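Local coordinates for thioredoxin family protein (Pseudomonas aeruginosa, PDB 1Z6N) that is of unknown function but has a thioredoxin-type fold with a CxxC pair at a helix start, consistent with thiol redox chemistry, and binds magnesium, at residues E12-F17 against L88-K93; E6-G11 against R55-V60. One frame throughout, in Å; residues are numbered along the deposited sequence.

Contact 1: E12-F17 against L88-K93. With MG (magnesium ion), chain B.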
loop_
_atom_site.group_PDB
_atom_site.type_symbol
_atom_site.label_atom_id
_atom_site.label_comp_id
_atom_site.label_asym_id
_atom_site.label_seq_id
_atom_site.Cartn_x
_atom_site.Cartn_y
_atom_site.Cartn_z
ATOM N N GLU A 12 6.000 -10.454 -4.672
ATOM C CA GLU A 12 6.406 -9.898 -5.963
ATOM C C GLU A 12 6.597 -8.382 -5.910
ATOM O O GLU A 12 5.943 -7.698 -5.116
ATOM C CB GLU A 12 5.396 -10.292 -7.032
ATOM C CG GLU A 12 5.314 -11.824 -7.162
ATOM C CD GLU A 12 4.678 -12.330 -8.449
ATOM O OE1 GLU A 12 3.548 -12.880 -8.364
ATOM O OE2 GLU A 12 5.312 -12.226 -9.530
ATOM N N ASP A 13 7.502 -7.859 -6.740
ATOM C CA ASP A 13 7.604 -6.411 -6.845
ATOM C C ASP A 13 6.375 -5.856 -7.580
ATOM O O ASP A 13 5.615 -6.602 -8.199
ATOM C CB ASP A 13 8.947 -5.946 -7.441
ATOM C CG ASP A 13 9.177 -6.473 -8.846
ATOM O OD1 ASP A 13 8.274 -6.334 -9.703
ATOM O OD2 ASP A 13 10.283 -7.014 -9.115
ATOM N N PHE A 14 6.166 -4.541 -7.486
ATOM C CA PHE A 14 4.961 -3.945 -8.050
ATOM C C PHE A 14 4.837 -4.172 -9.543
ATOM O O PHE A 14 3.748 -4.494 -10.053
ATOM C CB PHE A 14 4.886 -2.461 -7.719
ATOM C CG PHE A 14 3.597 -1.817 -8.134
ATOM C CD1 PHE A 14 2.410 -2.107 -7.442
ATOM C CD2 PHE A 14 3.555 -0.932 -9.205
ATOM C CE1 PHE A 14 1.198 -1.500 -7.828
ATOM C CE2 PHE A 14 2.347 -0.314 -9.588
ATOM C CZ PHE A 14 1.180 -0.608 -8.892
ATOM N N ALA A 15 5.948 -4.029 -10.257
ATOM C CA ALA A 15 5.915 -4.210 -11.706
ATOM C C ALA A 15 5.465 -5.632 -12.085
ATOM O O ALA A 15 4.694 -5.816 -13.032
ATOM C CB ALA A 15 7.269 -3.891 -12.283
ATOM N N ALA A 16 5.962 -6.633 -11.367
ATOM C CA ALA A 16 5.593 -8.009 -11.659
ATOM C C ALA A 16 4.119 -8.232 -11.279
ATOM O O ALA A 16 3.368 -8.874 -12.022
ATOM C CB ALA A 16 6.482 -8.960 -10.873
ATOM N N PHE A 17 3.712 -7.721 -10.118
ATOM C CA PHE A 17 2.308 -7.807 -9.691
ATOM C C PHE A 17 1.376 -7.228 -10.763
ATOM O O PHE A 17 0.414 -7.891 -11.185
ATOM C CB PHE A 17 2.196 -7.031 -8.375
ATOM C CG PHE A 17 0.793 -6.820 -7.887
ATOM C CD1 PHE A 17 0.092 -7.851 -7.286
ATOM C CD2 PHE A 17 0.206 -5.563 -7.989
ATOM C CE1 PHE A 17 -1.219 -7.623 -6.787
ATOM C CE2 PHE A 17 -1.080 -5.343 -7.502
ATOM C CZ PHE A 17 -1.779 -6.379 -6.894
ATOM N N LEU A 88 8.080 -2.121 -1.527
ATOM C CA LEU A 88 6.885 -2.984 -1.453
ATOM C C LEU A 88 7.202 -4.364 -1.980
ATOM O O LEU A 88 7.897 -4.493 -2.987
ATOM C CB LEU A 88 5.743 -2.464 -2.355
ATOM C CG LEU A 88 4.847 -1.295 -1.982
ATOM C CD1 LEU A 88 5.661 -0.013 -1.910
ATOM C CD2 LEU A 88 3.733 -1.152 -3.010
ATOM N N ALA A 89 6.639 -5.383 -1.322
ATOM C CA ALA A 89 6.588 -6.730 -1.911
ATOM C C ALA A 89 5.190 -7.239 -1.655
ATOM O O ALA A 89 4.640 -7.033 -0.562
ATOM C CB ALA A 89 7.597 -7.639 -1.267
ATOM N N ILE A 90 4.613 -7.922 -2.642
ATOM C CA ILE A 90 3.175 -8.248 -2.592
ATOM C C ILE A 90 2.934 -9.756 -2.670
ATOM O O ILE A 90 3.408 -10.427 -3.591
ATOM C CB ILE A 90 2.448 -7.557 -3.767
ATOM C CG1 ILE A 90 2.658 -6.035 -3.669
ATOM C CG2 ILE A 90 0.956 -7.831 -3.745
ATOM C CD1 ILE A 90 2.569 -5.292 -5.031
ATOM N N ILE A 91 2.234 -10.265 -1.656
ATOM C CA ILE A 91 1.772 -11.663 -1.603
ATOM C C ILE A 91 0.268 -11.699 -1.821
ATOM O O ILE A 91 -0.393 -10.648 -1.856
ATOM C CB ILE A 91 2.106 -12.332 -0.258
ATOM C CG1 ILE A 91 1.407 -11.600 0.904
ATOM C CG2 ILE A 91 3.614 -12.409 -0.071
ATOM C CD1 ILE A 91 1.548 -12.316 2.276
ATOM N N SER A 92 -0.262 -12.905 -2.030
ATOM C CA SER A 92 -1.686 -13.042 -2.372
ATOM C C SER A 92 -2.600 -12.883 -1.159
ATOM O O SER A 92 -2.177 -13.018 -0.003
ATOM C CB SER A 92 -1.951 -14.400 -2.988
ATOM O OG SER A 92 -1.840 -15.390 -1.974
ATOM N N LYS A 93 -3.888 -12.641 -1.407
ATOM C CA LYS A 93 -4.875 -12.658 -0.344
ATOM C C LYS A 93 -4.896 -14.012 0.350
ATOM O O LYS A 93 -4.946 -14.087 1.589
ATOM C CB LYS A 93 -6.245 -12.345 -0.947
ATOM C CG LYS A 93 -7.359 -12.342 0.089
ATOM C CD LYS A 93 -8.691 -11.929 -0.542
ATOM C CE LYS A 93 -9.863 -12.297 0.395
ATOM N NZ LYS A 93 -11.191 -12.072 -0.233
HETATM MG MG MG B . 11.276 -7.547 -10.845
HETATM O O HOH W 1 9.556 -7.186 -11.937
HETATM O O HOH W 2 7.776 -3.187 -5.540
HETATM O O HOH W 3 12.275 -8.011 -12.574
HETATM O O HOH W 4 10.779 -9.378 -10.426
HETATM O O HOH W 5 13.058 -7.689 -9.732
HETATM O O HOH W 6 11.822 -5.457 -11.061
#
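Glu12 and Ile90 form a single antiparallel bridge, a hydrogen-bonded pair in which Glu12 N gives to Ile90 O and Ile90 N to Glu12 O, both bonds 2.8 Å long, the first the straighter (162° at the hydrogen against 146°). Glu12 O takes a further CA-H...O contact from Ala89 CA at 3.4 Å, so the same carbonyl is approached from two consecutive residues of the strand. Two residues on from Glu12 and two back from Ile90, a water accepts from Phe14 N and donates to Leu88 O. Most of the side-chain packing falls to Ile90. With CG2 anti to its backbone N, that branch comes within 3.6 Å of Phe17 CD1, while CD1, ending the other branch, sits over a face of the Phe17 ring, 4.1 Å from its centroid, in a CH-pi contact. The same methyl meets the edge of the Phe14 ring, near its plane, at CD1 (4.0 Å), and so fills the corner between one ring's face and the other's edge. Asp13 turns away from the strand and divides its carboxylate: OD1 caps the helix by accepting from Ala16 N (2.9 Å), whereas OD2 binds the magnesium ion (2.1 Å), whose other five ligands are waters, one of them also donating to OD1. The polar end of Glu12 leads elsewhere, with OE2 hydrogen-bonded to His20. Strand 86-91 is the outermost strand on this side of the sheet; its inner neighbour is strand 56-61, where Val60 touches Ile90, and Phe14 reaches on between helices 23-39 and 67-82.

Contact 2: E6-G11 against R55-V60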
loop_
_atom_site.group_PDB
_atom_site.type_symbol
_atom_site.label_atom_id
_atom_site.label_comp_id
_atom_site.label_asym_id
_atom_site.label_seq_id
_atom_site.Cartn_x
_atom_site.Cartn_y
_atom_site.Cartn_z
ATOM N N GLU A 6 10.674 -13.924 5.437
ATOM C CA GLU A 6 10.389 -14.996 4.479
ATOM C C GLU A 6 9.244 -14.624 3.533
ATOM O O GLU A 6 9.319 -14.852 2.314
ATOM C CB GLU A 6 10.088 -16.314 5.210
ATOM C CG GLU A 6 11.340 -16.910 5.836
ATOM C CD GLU A 6 11.085 -18.116 6.713
ATOM O OE1 GLU A 6 9.982 -18.257 7.290
ATOM O OE2 GLU A 6 12.025 -18.935 6.848
ATOM N N LEU A 7 8.185 -14.037 4.087
ATOM C CA LEU A 7 7.056 -13.605 3.267
ATOM C C LEU A 7 7.439 -12.457 2.356
ATOM O O LEU A 7 7.100 -12.451 1.168
ATOM C CB LEU A 7 5.887 -13.157 4.151
ATOM C CG LEU A 7 5.262 -14.296 4.969
ATOM C CD1 LEU A 7 4.278 -13.744 5.991
ATOM C CD2 LEU A 7 4.553 -15.294 4.024
ATOM N N PHE A 8 8.162 -11.477 2.893
ATOM C CA PHE A 8 8.632 -10.374 2.037
ATOM C C PHE A 8 9.489 -10.863 0.860
ATOM O O PHE A 8 9.356 -10.398 -0.292
ATOM C CB PHE A 8 9.392 -9.332 2.877
ATOM C CG PHE A 8 9.647 -8.044 2.144
ATOM C CD1 PHE A 8 8.699 -7.022 2.157
ATOM C CD2 PHE A 8 10.828 -7.856 1.431
ATOM C CE1 PHE A 8 8.909 -5.836 1.463
ATOM C CE2 PHE A 8 11.045 -6.658 0.748
ATOM C CZ PHE A 8 10.078 -5.656 0.760
ATOM N N ASP A 9 10.337 -11.843 1.153
ATOM C CA ASP A 9 11.250 -12.396 0.150
ATOM C C ASP A 9 10.497 -13.063 -1.014
ATOM O O ASP A 9 10.983 -13.040 -2.155
ATOM C CB ASP A 9 12.198 -13.378 0.815
ATOM C CG ASP A 9 13.227 -13.902 -0.133
ATOM O OD1 ASP A 9 14.092 -13.101 -0.566
ATOM O OD2 ASP A 9 13.167 -15.115 -0.455
ATOM N N ILE A 10 9.326 -13.654 -0.753
ATOM C CA ILE A 10 8.576 -14.307 -1.836
ATOM C C ILE A 10 7.499 -13.408 -2.466
ATOM O O ILE A 10 6.901 -13.755 -3.489
ATOM C CB ILE A 10 7.958 -15.678 -1.433
ATOM C CG1 ILE A 10 6.922 -15.512 -0.305
ATOM C CG2 ILE A 10 9.069 -16.688 -1.092
ATOM C CD1 ILE A 10 5.915 -16.647 -0.258
ATOM N N GLY A 11 7.250 -12.253 -1.857
ATOM C CA GLY A 11 6.357 -11.294 -2.460
ATOM C C GLY A 11 6.914 -10.822 -3.790
ATOM O O GLY A 11 8.134 -10.801 -4.019
ATOM N N ARG A 55 15.549 2.474 6.046
ATOM C CA ARG A 55 14.814 1.591 5.136
ATOM C C ARG A 55 13.561 1.010 5.787
ATOM O O ARG A 55 13.576 0.604 6.959
ATOM C CB ARG A 55 15.713 0.473 4.604
ATOM C CG ARG A 55 16.994 0.984 3.929
ATOM C CD ARG A 55 17.731 -0.126 3.207
ATOM N NE ARG A 55 17.453 -0.095 1.773
ATOM C CZ ARG A 55 18.254 0.450 0.857
ATOM N NH1 ARG A 55 19.409 1.009 1.209
ATOM N NH2 ARG A 55 17.898 0.427 -0.424
ATOM N N TYR A 56 12.474 1.000 5.022
ATOM C CA TYR A 56 11.203 0.449 5.483
ATOM C C TYR A 56 10.678 -0.479 4.425
ATOM O O TYR A 56 10.870 -0.253 3.233
ATOM C CB TYR A 56 10.191 1.559 5.772
ATOM C CG TYR A 56 10.653 2.408 6.920
ATOM C CD1 TYR A 56 10.297 2.099 8.230
ATOM C CD2 TYR A 56 11.503 3.495 6.698
ATOM C CE1 TYR A 56 10.760 2.868 9.293
ATOM C CE2 TYR A 56 11.972 4.272 7.751
ATOM C CZ TYR A 56 11.594 3.955 9.045
ATOM O OH TYR A 56 12.061 4.713 10.107
ATOM N N ARG A 57 10.016 -1.533 4.878
ATOM C CA ARG A 57 9.479 -2.544 3.980
ATOM C C ARG A 57 7.971 -2.607 4.143
ATOM O O ARG A 57 7.469 -2.679 5.267
ATOM C CB ARG A 57 10.108 -3.896 4.296
ATOM C CG ARG A 57 11.589 -3.932 3.960
ATOM C CD ARG A 57 12.139 -5.317 4.164
ATOM N NE ARG A 57 13.590 -5.369 4.011
ATOM C CZ ARG A 57 14.453 -5.200 5.008
ATOM N NH1 ARG A 57 14.016 -4.960 6.237
ATOM N NH2 ARG A 57 15.754 -5.276 4.777
ATOM N N LEU A 58 7.248 -2.573 3.022
ATOM C CA LEU A 58 5.803 -2.702 3.038
ATOM C C LEU A 58 5.489 -4.109 2.531
ATOM O O LEU A 58 5.651 -4.390 1.341
ATOM C CB LEU A 58 5.152 -1.633 2.142
ATOM C CG LEU A 58 5.483 -0.162 2.439
ATOM C CD1 LEU A 58 4.669 0.807 1.574
ATOM C CD2 LEU A 58 5.298 0.162 3.913
ATOM N N LEU A 59 5.120 -4.992 3.460
ATOM C CA LEU A 59 4.640 -6.331 3.111
ATOM C C LEU A 59 3.150 -6.223 2.843
ATOM O O LEU A 59 2.354 -5.914 3.736
ATOM C CB LEU A 59 4.909 -7.337 4.234
ATOM C CG LEU A 59 4.355 -8.748 4.004
ATOM C CD1 LEU A 59 4.926 -9.388 2.715
ATOM C CD2 LEU A 59 4.671 -9.613 5.210
ATOM N N VAL A 60 2.778 -6.474 1.592
ATOM C CA VAL A 60 1.414 -6.222 1.160
ATOM C C VAL A 60 0.709 -7.496 0.744
ATOM O O VAL A 60 1.289 -8.301 0.040
ATOM C CB VAL A 60 1.414 -5.290 -0.079
ATOM C CG1 VAL A 60 -0.008 -5.029 -0.574
ATOM C CG2 VAL A 60 2.111 -3.965 0.234
#
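Arg57 opens the contact from strand 56-60, laying its aliphatic chain across a face of the Phe8 ring. CB lies 3.6 Å from Phe8 CE1, Arg57 CG packs near Phe8 CZ, and CD stands over the middle of the ring, 3.9 Å from the centroid and only 11° off the normal, a CH-pi contact. The extended chain from CG to NE carries the guanidinium beyond the ring face, its plane turned 76° from that of the ring, and NH1 bonds to Glu119 O. Leu58 points its side chain away, against Leu88 and Val116 of the flanking strands, but its carbonyl O comes to the ring's edge, 3.6 Å from Phe8 CE1. This is the central region of the thioredoxin-like sheet, and helix 6-10 runs over one of its faces nearly perpendicular to the strand, the axes 80° apart and 8.7 Å at closest approach. Leu59, next in line, has CG anti to its backbone N, and both its methyls reach the helix: CD2 meets Leu7 CB at 3.9 Å, while CD1 rests against the backbone N and CA of Phe8. Its CB also lies 4.3 Å from Phe8 CD1, at the side of the ring.

How the contacts relate
The two contacts show how one N-terminal segment can be fastened to a sheet at successive points. Their centres are 9 Å apart, and along the chain their segments alternate: 6-11, 12-17, 55-60, then 88-93. Helices 4-10 and 14-19 follow each other, and the strands they meet, 56-61 and 86-91 respectively, are parallel neighbours in one mixed sheet, probably joined by backbone hydrogen bonds between Val60 and both Ala89 and Ile91. Packing joins the contacts too, Ala89 CB lying 3.4 Å from Phe8 O. The chain crosses the outer strand's edge from contact 2 to contact 1, reaching the magnesium-binding Asp13 and, with Phe17, the neighbourhood of the CxxC pattern, possibly a redox site.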